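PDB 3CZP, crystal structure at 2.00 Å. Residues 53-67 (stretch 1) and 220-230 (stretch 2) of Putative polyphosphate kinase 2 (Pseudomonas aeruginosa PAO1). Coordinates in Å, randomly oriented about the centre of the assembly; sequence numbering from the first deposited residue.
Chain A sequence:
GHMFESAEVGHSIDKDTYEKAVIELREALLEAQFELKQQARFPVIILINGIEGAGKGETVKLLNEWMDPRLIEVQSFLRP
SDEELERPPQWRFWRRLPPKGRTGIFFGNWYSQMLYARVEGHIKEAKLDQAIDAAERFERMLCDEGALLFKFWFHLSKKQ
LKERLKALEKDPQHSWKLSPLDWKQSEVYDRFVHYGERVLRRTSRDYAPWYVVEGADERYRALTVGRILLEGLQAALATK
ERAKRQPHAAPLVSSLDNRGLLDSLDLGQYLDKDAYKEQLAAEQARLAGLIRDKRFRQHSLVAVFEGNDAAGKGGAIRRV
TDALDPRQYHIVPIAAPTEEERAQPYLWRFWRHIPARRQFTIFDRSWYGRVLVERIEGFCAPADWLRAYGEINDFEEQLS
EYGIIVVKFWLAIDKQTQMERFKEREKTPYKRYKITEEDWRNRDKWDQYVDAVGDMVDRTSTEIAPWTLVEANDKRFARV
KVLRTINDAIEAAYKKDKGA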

ATOM      1  N   GLY A  53      17.765  25.200 -13.166  1.00 23.26           N
ATOM      2  CA  GLY A  53      17.522  26.639 -13.323  1.00 23.07           C
ATOM      3  C   GLY A  53      16.569  26.988 -14.455  1.00 23.18           C
ATOM      4  O   GLY A  53      16.337  28.178 -14.727  1.00 23.05           O
ATOM      5  N   ALA A  54      15.998  25.959 -15.096  1.00 22.54           N
ATOM      6  CA  ALA A  54      15.140  26.128 -16.253  1.00 21.75           C
ATOM      7  C   ALA A  54      13.666  26.187 -15.891  1.00 21.17           C
ATOM      8  O   ALA A  54      12.807  26.183 -16.785  1.00 21.55           O
ATOM      9  CB  ALA A  54      15.412  25.017 -17.281  1.00 20.38           C
ATOM     10  N   GLY A  55      13.353  26.245 -14.591  1.00 21.20           N
ATOM     11  CA  GLY A  55      12.005  26.490 -14.147  1.00 20.97           C
ATOM     12  C   GLY A  55      11.130  25.278 -13.928  1.00 21.67           C
ATOM     13  O   GLY A  55       9.884  25.381 -13.990  1.00 21.73           O
ATOM     14  N   LYS A  56      11.770  24.129 -13.686  1.00 21.07           N
ATOM     15  CA  LYS A  56      11.067  22.866 -13.422  1.00 22.13           C
ATOM     16  C   LYS A  56      10.109  22.962 -12.222  1.00 21.11           C
ATOM     17  O   LYS A  56       8.915  22.695 -12.344  1.00 21.49           O
ATOM     18  CB  LYS A  56      12.085  21.714 -13.209  1.00 21.45           C
ATOM     19  CG  LYS A  56      12.971  21.441 -14.424  1.00 25.57           C
ATOM     20  CD  LYS A  56      13.944  20.169 -14.278  1.00 26.94           C
ATOM     21  CE  LYS A  56      15.226  20.457 -13.502  1.00 29.64           C
ATOM     22  NZ  LYS A  56      16.082  19.192 -13.346  1.00 32.59           N
ATOM     23  N   GLY A  57      10.661  23.297 -11.072  1.00 21.73           N
ATOM     24  CA  GLY A  57       9.923  23.354  -9.841  1.00 22.28           C
ATOM     25  C   GLY A  57       8.981  24.512  -9.812  1.00 22.57           C
ATOM     26  O   GLY A  57       7.836  24.362  -9.438  1.00 23.97           O
ATOM     27  N   GLU A  58       9.448  25.669 -10.242  1.00 22.33           N
ATOM     28  CA  GLU A  58       8.560  26.832 -10.416  1.00 22.88           C
ATOM     29  C   GLU A  58       7.315  26.512 -11.261  1.00 22.35           C
ATOM     30  O   GLU A  58       6.176  26.908 -10.938  1.00 20.34           O
ATOM     31  CB  GLU A  58       9.321  27.952 -11.100  1.00 23.48           C
ATOM     32  CG  GLU A  58      10.399  28.563 -10.204  1.00 26.99           C
ATOM     33  CD  GLU A  58      11.820  27.931 -10.399  1.00 31.46           C
ATOM     34  OE1 GLU A  58      11.976  26.751 -10.877  1.00 27.57           O
ATOM     35  OE2 GLU A  58      12.790  28.656 -10.042  1.00 32.51           O
ATOM     36  N   THR A  59       7.536  25.817 -12.359  1.00 21.73           N
ATOM     37  CA  THR A  59       6.411  25.504 -13.251  1.00 21.19           C
ATOM     38  C   THR A  59       5.424  24.532 -12.633  1.00 21.90           C
ATOM     39  O   THR A  59       4.177  24.734 -12.738  1.00 22.19           O
ATOM     40  CB  THR A  59       6.892  24.991 -14.645  1.00 21.92           C
ATOM     41  OG1 THR A  59       7.661  26.027 -15.271  1.00 22.28           O
ATOM     42  CG2 THR A  59       5.647  24.698 -15.528  1.00 21.18           C
ATOM     43  N   VAL A  60       5.931  23.463 -12.013  1.00 20.68           N
ATOM     44  CA  VAL A  60       5.036  22.519 -11.359  1.00 20.23           C
ATOM     45  C   VAL A  60       4.262  23.171 -10.218  1.00 20.69           C
ATOM     46  O   VAL A  60       3.105  22.849  -9.945  1.00 20.14           O
ATOM     47  CB  VAL A  60       5.760  21.283 -10.900  1.00 20.27           C
ATOM     48  CG1 VAL A  60       4.768  20.366 -10.060  1.00 17.95           C
ATOM     49  CG2 VAL A  60       6.348  20.561 -12.060  1.00 20.05           C
ATOM     50  N   LYS A  61       4.874  24.107  -9.544  1.00 21.91           N
ATOM     51  CA  LYS A  61       4.158  24.834  -8.504  1.00 22.56           C
ATOM     52  C   LYS A  61       2.970  25.626  -9.075  1.00 23.43           C
ATOM     53  O   LYS A  61       1.852  25.669  -8.469  1.00 21.88           O
ATOM     54  CB  LYS A  61       5.084  25.787  -7.742  1.00 22.73           C
ATOM     55  CG  LYS A  61       4.260  26.607  -6.765  1.00 22.89           C
ATOM     56  CD  LYS A  61       5.064  27.390  -5.801  1.00 23.74           C
ATOM     57  CE  LYS A  61       4.018  28.156  -4.837  1.00 23.53           C
ATOM     58  NZ  LYS A  61       4.883  28.846  -3.894  1.00 27.16           N
ATOM     59  N   LEU A  62       3.235  26.274 -10.212  1.00 24.43           N
ATOM     60  CA  LEU A  62       2.252  27.115 -10.853  1.00 25.63           C
ATOM     61  C   LEU A  62       1.101  26.248 -11.341  1.00 25.10           C
ATOM     62  O   LEU A  62      -0.020  26.626 -11.134  1.00 25.06           O
ATOM     63  CB  LEU A  62       2.870  27.940 -11.978  1.00 26.82           C
ATOM     64  CG  LEU A  62       2.149  29.193 -12.465  1.00 25.63           C
ATOM     65  CD1 LEU A  62       1.653  30.097 -11.376  1.00 25.97           C
ATOM     66  CD2 LEU A  62       3.075  29.881 -13.361  1.00 26.33           C
ATOM     67  N   LEU A  63       1.378  25.074 -11.896  1.00 24.12           N
ATOM     68  CA  LEU A  63       0.322  24.114 -12.284  1.00 25.20           C
ATOM     69  C   LEU A  63      -0.614  23.728 -11.142  1.00 25.15           C
ATOM     70  O   LEU A  63      -1.779  23.478 -11.379  1.00 26.70           O
ATOM     71  CB  LEU A  63       0.930  22.814 -12.851  1.00 25.87           C
ATOM     72  CG  LEU A  63       1.666  22.909 -14.202  1.00 25.37           C
ATOM     73  CD1 LEU A  63       2.236  21.543 -14.533  1.00 22.66           C
ATOM     74  CD2 LEU A  63       0.853  23.558 -15.367  1.00 25.11           C
ATOM     75  N   ASN A  64      -0.076  23.690  -9.931  1.00 23.90           N
ATOM     76  CA  ASN A  64      -0.840  23.383  -8.703  1.00 25.23           C
ATOM     77  C   ASN A  64      -1.563  24.564  -8.127  1.00 24.45           C
ATOM     78  O   ASN A  64      -2.267  24.432  -7.124  1.00 25.51           O
ATOM     79  CB  ASN A  64       0.108  22.770  -7.699  1.00 24.14           C
ATOM     80  CG  ASN A  64       0.357  21.296  -7.972  1.00 26.71           C
ATOM     81  OD1 ASN A  64      -0.426  20.468  -7.508  1.00 28.01           O
ATOM     82  ND2 ASN A  64       1.448  20.950  -8.753  1.00 23.44           N
ATOM     83  N   GLU A  65      -1.391  25.727  -8.764  1.00 24.55           N
ATOM     84  CA  GLU A  65      -2.194  26.914  -8.485  1.00 25.41           C
ATOM     85  C   GLU A  65      -3.270  27.044  -9.512  1.00 24.64           C
ATOM     86  O   GLU A  65      -4.404  27.307  -9.180  1.00 25.26           O
ATOM     87  CB  GLU A  65      -1.331  28.173  -8.481  1.00 25.26           C
ATOM     88  CG  GLU A  65      -2.160  29.401  -8.093  1.00 27.99           C
ATOM     89  CD  GLU A  65      -1.293  30.646  -7.959  1.00 29.68           C
ATOM     90  OE1 GLU A  65      -0.068  30.444  -7.826  1.00 32.02           O
ATOM     91  OE2 GLU A  65      -1.878  31.776  -7.984  1.00 35.35           O
ATOM     92  N   TRP A  66      -2.927  26.753 -10.756  1.00 24.14           N
ATOM     93  CA  TRP A  66      -3.882  26.752 -11.863  1.00 23.68           C
ATOM     94  C   TRP A  66      -4.890  25.637 -11.756  1.00 24.06           C
ATOM     95  O   TRP A  66      -6.075  25.843 -12.025  1.00 22.80           O
ATOM     96  CB  TRP A  66      -3.144  26.608 -13.197  1.00 23.50           C
ATOM     97  CG  TRP A  66      -2.337  27.852 -13.575  1.00 21.52           C
ATOM     98  CD1 TRP A  66      -2.324  29.036 -12.936  1.00 22.49           C
ATOM     99  CD2 TRP A  66      -1.435  27.974 -14.675  1.00 23.30           C
ATOM    100  NE1 TRP A  66      -1.490  29.920 -13.572  1.00 22.13           N
ATOM    101  CE2 TRP A  66      -0.909  29.288 -14.642  1.00 24.88           C
ATOM    102  CE3 TRP A  66      -1.013  27.103 -15.686  1.00 24.64           C
ATOM    103  CZ2 TRP A  66       0.001  29.763 -15.603  1.00 23.54           C
ATOM    104  CZ3 TRP A  66      -0.106  27.572 -16.634  1.00 24.44           C
ATOM    105  CH2 TRP A  66       0.403  28.893 -16.580  1.00 22.62           C
HETATM  106  N   MSE A  67      -4.387  24.443 -11.415  1.00 23.93           N
HETATM  107  CA  MSE A  67      -5.192  23.251 -11.326  1.00 24.23           C
HETATM  108  C   MSE A  67      -5.521  22.991  -9.883  1.00 23.94           C
HETATM  109  O   MSE A  67      -5.161  23.761  -8.989  1.00 25.80           O
HETATM  110  CB  MSE A  67      -4.483  22.058 -12.001  1.00 24.79           C
HETATM  111  CG  MSE A  67      -4.104  22.379 -13.436  1.00 26.03           C
HETATM  112 SE   MSE A  67      -3.130  20.904 -14.225  0.65 30.84          SE
HETATM  113  CE  MSE A  67      -4.653  19.901 -14.648  1.00 15.59           C
ATOM    114  N   TYR A 220       6.498  32.334 -21.052  1.00 23.54           N
ATOM    115  CA  TYR A 220       6.467  31.354 -22.132  1.00 23.54           C
ATOM    116  C   TYR A 220       6.485  29.878 -21.639  1.00 23.58           C
ATOM    117  O   TYR A 220       5.772  29.045 -22.175  1.00 22.05           O
ATOM    118  CB  TYR A 220       7.664  31.553 -23.040  1.00 24.57           C
ATOM    119  CG  TYR A 220       7.829  30.460 -24.048  1.00 22.81           C
ATOM    120  CD1 TYR A 220       7.099  30.462 -25.223  1.00 23.09           C
ATOM    121  CD2 TYR A 220       8.694  29.412 -23.814  1.00 25.63           C
ATOM    122  CE1 TYR A 220       7.229  29.462 -26.141  1.00 24.14           C
ATOM    123  CE2 TYR A 220       8.827  28.388 -24.730  1.00 28.35           C
ATOM    124  CZ  TYR A 220       8.121  28.443 -25.923  1.00 25.42           C
ATOM    125  OH  TYR A 220       8.243  27.406 -26.822  1.00 26.51           O
ATOM    126  N   ARG A 221       7.356  29.574 -20.689  1.00 22.17           N
ATOM    127  CA  ARG A 221       7.545  28.202 -20.260  1.00 24.30           C
ATOM    128  C   ARG A 221       6.294  27.637 -19.569  1.00 24.60           C
ATOM    129  O   ARG A 221       5.891  26.505 -19.851  1.00 25.45           O
ATOM    130  CB  ARG A 221       8.815  28.061 -19.388  1.00 24.06           C
ATOM    131  CG  ARG A 221       8.663  28.497 -17.940  1.00 25.67           C
ATOM    132  CD  ARG A 221      10.023  28.508 -17.238  1.00 26.18           C
ATOM    133  NE  ARG A 221       9.917  29.012 -15.883  1.00 23.82           N
ATOM    134  CZ  ARG A 221      10.915  29.538 -15.165  1.00 27.47           C
ATOM    135  NH1 ARG A 221      12.136  29.659 -15.658  1.00 29.56           N
ATOM    136  NH2 ARG A 221      10.692  29.915 -13.903  1.00 27.37           N
ATOM    137  N   ALA A 222       5.658  28.428 -18.687  1.00 24.73           N
ATOM    138  CA  ALA A 222       4.469  27.959 -17.978  1.00 25.03           C
ATOM    139  C   ALA A 222       3.282  27.815 -18.869  1.00 25.33           C
ATOM    140  O   ALA A 222       2.580  26.820 -18.792  1.00 27.00           O
ATOM    141  CB  ALA A 222       4.094  28.871 -16.821  1.00 23.81           C
ATOM    142  N   LEU A 223       3.013  28.850 -19.659  1.00 25.84           N
ATOM    143  CA  LEU A 223       1.927  28.809 -20.606  1.00 25.11           C
ATOM    144  C   LEU A 223       2.062  27.690 -21.625  1.00 24.54           C
ATOM    145  O   LEU A 223       1.070  27.095 -22.007  1.00 22.31           O
ATOM    146  CB  LEU A 223       1.788  30.159 -21.324  1.00 24.90           C
ATOM    147  CG  LEU A 223       0.410  30.489 -21.920  1.00 25.96           C
ATOM    148  CD1 LEU A 223      -0.694  30.396 -20.921  1.00 26.81           C
ATOM    149  CD2 LEU A 223       0.406  31.884 -22.564  1.00 24.49           C
ATOM    150  N   THR A 224       3.287  27.484 -22.127  1.00 25.21           N
ATOM    151  CA  THR A 224       3.549  26.440 -23.128  1.00 24.78           C
ATOM    152  C   THR A 224       3.237  25.009 -22.621  1.00 24.17           C
ATOM    153  O   THR A 224       2.451  24.239 -23.242  1.00 24.20           O
ATOM    154  CB  THR A 224       4.944  26.576 -23.738  1.00 25.04           C
ATOM    155  OG1 THR A 224       5.010  27.827 -24.408  1.00 26.40           O
ATOM    156  CG2 THR A 224       5.258  25.429 -24.743  1.00 25.16           C
ATOM    157  N   VAL A 225       3.762  24.704 -21.450  1.00 23.77           N
ATOM    158  CA  VAL A 225       3.487  23.433 -20.733  1.00 23.10           C
ATOM    159  C   VAL A 225       1.984  23.258 -20.444  1.00 23.36           C
ATOM    160  O   VAL A 225       1.403  22.182 -20.691  1.00 25.06           O
ATOM    161  CB  VAL A 225       4.274  23.359 -19.392  1.00 21.05           C
ATOM    162  CG1 VAL A 225       3.758  22.165 -18.464  1.00 22.49           C
ATOM    163  CG2 VAL A 225       5.778  23.245 -19.616  1.00 19.38           C
ATOM    164  N   GLY A 226       1.341  24.314 -19.926  1.00 24.35           N
ATOM    165  CA  GLY A 226      -0.098  24.261 -19.619  1.00 23.32           C
ATOM    166  C   GLY A 226      -0.962  24.029 -20.839  1.00 23.18           C
ATOM    167  O   GLY A 226      -1.941  23.279 -20.783  1.00 23.39           O
ATOM    168  N   ARG A 227      -0.611  24.686 -21.942  1.00 23.66           N
ATOM    169  CA  ARG A 227      -1.294  24.490 -23.239  1.00 24.33           C
ATOM    170  C   ARG A 227      -1.125  23.064 -23.738  1.00 23.65           C
ATOM    171  O   ARG A 227      -2.060  22.463 -24.253  1.00 22.54           O
ATOM    172  CB  ARG A 227      -0.724  25.443 -24.290  1.00 23.41           C
ATOM    173  CG  ARG A 227      -1.172  26.889 -24.091  1.00 27.18           C
ATOM    174  CD  ARG A 227      -0.438  27.807 -25.043  1.00 28.51           C
ATOM    175  NE  ARG A 227      -1.189  29.029 -25.186  1.00 31.52           N
ATOM    176  CZ  ARG A 227      -0.683  30.156 -25.645  1.00 29.70           C
ATOM    177  NH1 ARG A 227       0.578  30.218 -26.011  1.00 29.30           N
ATOM    178  NH2 ARG A 227      -1.467  31.210 -25.732  1.00 31.56           N
ATOM    179  N   ILE A 228       0.100  22.548 -23.627  1.00 24.31           N
ATOM    180  CA  ILE A 228       0.377  21.160 -24.063  1.00 23.90           C
ATOM    181  C   ILE A 228      -0.462  20.161 -23.227  1.00 24.31           C
ATOM    182  O   ILE A 228      -1.076  19.224 -23.772  1.00 24.21           O
ATOM    183  CB  ILE A 228       1.890  20.836 -24.019  1.00 23.36           C
ATOM    184  CG1 ILE A 228       2.651  21.617 -25.131  1.00 24.88           C
ATOM    185  CG2 ILE A 228       2.173  19.311 -24.175  1.00 23.46           C
ATOM    186  CD1 ILE A 228       4.199  21.728 -24.848  1.00 25.55           C
ATOM    187  N   LEU A 229      -0.466  20.347 -21.907  1.00 24.11           N
ATOM    188  CA  LEU A 229      -1.275  19.531 -21.022  1.00 24.14           C
ATOM    189  C   LEU A 229      -2.791  19.582 -21.382  1.00 24.14           C
ATOM    190  O   LEU A 229      -3.445  18.541 -21.453  1.00 24.22           O
ATOM    191  CB  LEU A 229      -1.103  19.988 -19.588  1.00 24.08           C
ATOM    192  CG  LEU A 229       0.167  19.624 -18.836  1.00 27.37           C
ATOM    193  CD1 LEU A 229      -0.028  20.209 -17.428  1.00 30.15           C
ATOM    194  CD2 LEU A 229       0.458  18.073 -18.800  1.00 24.83           C
ATOM    195  N   LEU A 230      -3.336  20.796 -21.570  1.00 23.44           N
ATOM    196  CA  LEU A 230      -4.746  20.933 -21.910  1.00 24.29           C
ATOM    197  C   LEU A 230      -5.078  20.216 -23.180  1.00 24.58           C
ATOM    198  O   LEU A 230      -6.055  19.480 -23.254  1.00 24.65           O
ATOM    199  CB  LEU A 230      -5.184  22.429 -22.014  1.00 23.62           C
ATOM    200  CG  LEU A 230      -6.656  22.614 -22.305  1.00 23.36           C
ATOM    201  CD1 LEU A 230      -7.526  22.220 -21.071  1.00 22.08           C
ATOM    202  CD2 LEU A 230      -6.901  24.071 -22.801  1.00 25.57           C
TER
HETATM  203  O   HOH W   1      13.450  30.595 -12.647  1.00 60.26           O
HETATM  204  O   HOH W   2       7.114  29.415 -14.656  1.00 52.71           O

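The axes of helices 56-66 and 220-230 approach to 9.9 Å at 57°; the two stretches together bury 495 Å² without a direct hydrogen bond between them. In the loop before the first helix, Ala-54 O lies 3.7 Å from Arg-221 CD and finds no polar partner. Gly-55, the N-cap residue, presents its CA to one face of the Arg-221 guanidinium, 3.4 Å from CZ; a CB here would stand 2.2 Å from that carbon, and the backbone angles alone also call for glycine. Glu-58 reaches Arg-221 through water 1, which accepts from Arg-221 NH2 (3.1 Å) and donates weakly to Glu-58 OE2 (3.3 Å). Thr-59 points toward the partner: its OG1 donates to Gly-55 O (2.6 Å), the carbonyl of the N-cap residue, so its proton is spent within its own stretch, while its methyl CG2 sits 4.2 Å from Ala-222 CA, where the two backbones come close. Water 2 accepts from Arg-221 NE (3.1 Å). Leu-62 CD2 packs on Ala-222 CB at 3.7 Å. Leu-63 starts sideways, but its end extends into an apolar pocket, CD1 lying 3.9 Å from Leu-229 CD1 and 4.3 Å from Val-225 CG1. Trp-66 finishes the contact: the edge of its ring meets Ala-222 O, 3.5 Å from CZ3, and CH2 also packs 3.7 Å from Ala-222 CB; side-chain-free Gly-226 leaves room, since a CB would come within 3.1 Å of Trp-66 CZ3.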